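Local structure of DNA repair and recombination protein RadB (Thermococcus kodakarensis, 2CVH) at residues Asp10-Gly15 / Asp178-Asp183. The protein probably acts in DNA repair and homologous recombination as a RecA-like protein, binding DNA and ATP with very weak ATPase activity and no promotion of strand exchange. Numbering follows the deposited sequence.
Sequences DSLLGG and DILRLD
Leu180, on strand 178-184, divides its two methyls between Leu12 of helix 7-12 and the following Leu13. CD2 of Leu180 lies 3.6 Å from CD2 of Leu12, the two side chains running past each other in opposite directions. The other branch meets Leu13 tip to tip: CD1 of Leu180 is 4.1 Å from both CD1 and CD2 of Leu13, so it faces the fork of that side chain. Leu180 has a chi1 of -96°, well away from a staggered value, and its CD1 is anti to CA, which extends that branch toward Leu13. The CB of Leu13 points neither at the strand nor away from it, but with CG anti to the carbonyl carbon (chi1 -68°) the branch turns toward Leu180.

Just beyond, Gly14 leaves helical angles with positive phi (77°) in a Schellman motif, whose long bond runs from Gly15 N to Asp10 O at 2.6 Å; the second, from Gly14 N to Ser11 O, is weak at 3.3 Å. On the strand, Leu180 is backbone-bonded to Gln24 and Tyr26 of strand 22-26, while Leu12 also touches Leu195 of strand 190-197. The short N-terminal helix therefore packs on the central sheet of the RecA-like ATPase fold, and the side chain of Leu180 lies about 8 Å from that of Lys33, predicted to bind ATP. All three leucines are buried and their closest approaches are methyl to methyl, which implies cohesion by dispersion and exclusion of water, without directional bonds.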
loop_
_atom_site.group_PDB
_atom_site.type_symbol
_atom_site.label_atom_id
_atom_site.label_comp_id
_atom_site.label_asym_id
_atom_site.label_seq_id
_atom_site.Cartn_x
_atom_site.Cartn_y
_atom_site.Cartn_z
ATOM N N ASP A 10 8.370 -9.193 -7.303
ATOM C CA ASP A 10 7.439 -10.224 -7.738
ATOM C C ASP A 10 7.926 -11.587 -7.300
ATOM O O ASP A 10 7.113 -12.432 -6.960
ATOM C CB ASP A 10 7.246 -10.209 -9.267
ATOM C CG ASP A 10 6.351 -9.062 -9.743
ATOM O OD1 ASP A 10 5.778 -8.336 -8.898
ATOM O OD2 ASP A 10 6.252 -8.863 -10.970
ATOM N N SER A 11 9.243 -11.810 -7.366
ATOM C CA SER A 11 9.866 -13.068 -6.929
ATOM C C SER A 11 9.613 -13.226 -5.432
ATOM O O SER A 11 9.157 -14.272 -4.978
ATOM C CB SER A 11 11.383 -13.058 -7.169
ATOM O OG SER A 11 11.675 -13.101 -8.546
ATOM N N LEU A 12 9.934 -12.190 -4.668
ATOM C CA LEU A 12 9.703 -12.191 -3.235
ATOM C C LEU A 12 8.218 -12.500 -2.889
ATOM O O LEU A 12 7.915 -13.276 -1.976
ATOM C CB LEU A 12 10.061 -10.824 -2.668
ATOM C CG LEU A 12 9.881 -10.683 -1.157
ATOM C CD1 LEU A 12 10.847 -11.595 -0.480
ATOM C CD2 LEU A 12 10.049 -9.243 -0.680
ATOM N N LEU A 13 7.302 -11.879 -3.625
ATOM C CA LEU A 13 5.873 -12.024 -3.380
ATOM C C LEU A 13 5.147 -13.184 -4.063
ATOM O O LEU A 13 3.927 -13.279 -3.951
ATOM C CB LEU A 13 5.160 -10.708 -3.741
ATOM C CG LEU A 13 5.409 -9.485 -2.879
ATOM C CD1 LEU A 13 4.907 -8.247 -3.598
ATOM C CD2 LEU A 13 4.738 -9.678 -1.514
ATOM N N GLY A 14 5.851 -14.032 -4.798
ATOM C CA GLY A 14 5.166 -15.114 -5.462
ATOM C C GLY A 14 4.427 -14.651 -6.710
ATOM O O GLY A 14 3.587 -15.386 -7.229
ATOM N N GLY A 15 4.704 -13.435 -7.176
ATOM C CA GLY A 15 4.092 -12.933 -8.394
ATOM C C GLY A 15 3.557 -11.513 -8.377
ATOM O O GLY A 15 3.316 -10.910 -9.421
ATOM N N ASP A 178 -0.372 -10.299 4.465
ATOM C CA ASP A 178 0.952 -10.093 3.904
ATOM C C ASP A 178 1.469 -8.749 4.398
ATOM O O ASP A 178 0.703 -7.784 4.518
ATOM C CB ASP A 178 0.897 -10.118 2.377
ATOM C CG ASP A 178 0.391 -11.431 1.829
ATOM O OD1 ASP A 178 0.314 -12.396 2.613
ATOM O OD2 ASP A 178 0.080 -11.497 0.615
ATOM N N ILE A 179 2.757 -8.698 4.729
ATOM C CA ILE A 179 3.361 -7.481 5.240
ATOM C C ILE A 179 4.748 -7.318 4.643
ATOM O O ILE A 179 5.581 -8.235 4.706
ATOM C CB ILE A 179 3.475 -7.498 6.794
ATOM C CG1 ILE A 179 2.094 -7.719 7.433
ATOM C CG2 ILE A 179 4.079 -6.188 7.303
ATOM C CD1 ILE A 179 2.034 -7.425 8.926
ATOM N N LEU A 180 4.973 -6.161 4.033
ATOM C CA LEU A 180 6.250 -5.833 3.429
ATOM C C LEU A 180 6.812 -4.585 4.106
ATOM O O LEU A 180 6.113 -3.562 4.253
ATOM C CB LEU A 180 6.070 -5.530 1.945
ATOM C CG LEU A 180 6.275 -6.557 0.850
ATOM C CD1 LEU A 180 5.981 -5.871 -0.481
ATOM C CD2 LEU A 180 7.690 -7.070 0.870
ATOM N N ARG A 181 8.074 -4.660 4.526
ATOM C CA ARG A 181 8.726 -3.512 5.156
ATOM C C ARG A 181 9.701 -2.977 4.105
ATOM O O ARG A 181 10.398 -3.767 3.446
ATOM C CB ARG A 181 9.507 -3.930 6.405
ATOM C CG ARG A 181 10.061 -2.750 7.194
ATOM C CD ARG A 181 10.978 -3.186 8.351
ATOM N NE ARG A 181 12.313 -3.571 7.896
ATOM C CZ ARG A 181 12.943 -4.695 8.240
ATOM N NH1 ARG A 181 12.361 -5.571 9.054
ATOM N NH2 ARG A 181 14.172 -4.945 7.785
ATOM N N LEU A 182 9.708 -1.668 3.883
ATOM C CA LEU A 182 10.629 -1.127 2.906
ATOM C C LEU A 182 11.666 -0.301 3.651
ATOM O O LEU A 182 11.324 0.527 4.496
ATOM C CB LEU A 182 9.893 -0.262 1.885
ATOM C CG LEU A 182 8.663 -0.795 1.158
ATOM C CD1 LEU A 182 8.319 0.207 0.085
ATOM C CD2 LEU A 182 8.893 -2.152 0.532
ATOM N N ASP A 183 12.937 -0.577 3.397
ATOM C CA ASP A 183 13.992 0.180 4.057
ATOM C C ASP A 183 14.859 0.852 3.023
ATOM O O ASP A 183 15.009 0.340 1.897
ATOM C CB ASP A 183 14.888 -0.745 4.887
ATOM C CG ASP A 183 14.148 -1.420 6.014
ATOM O OD1 ASP A 183 13.385 -0.750 6.746
ATOM O OD2 ASP A 183 14.337 -2.637 6.150
#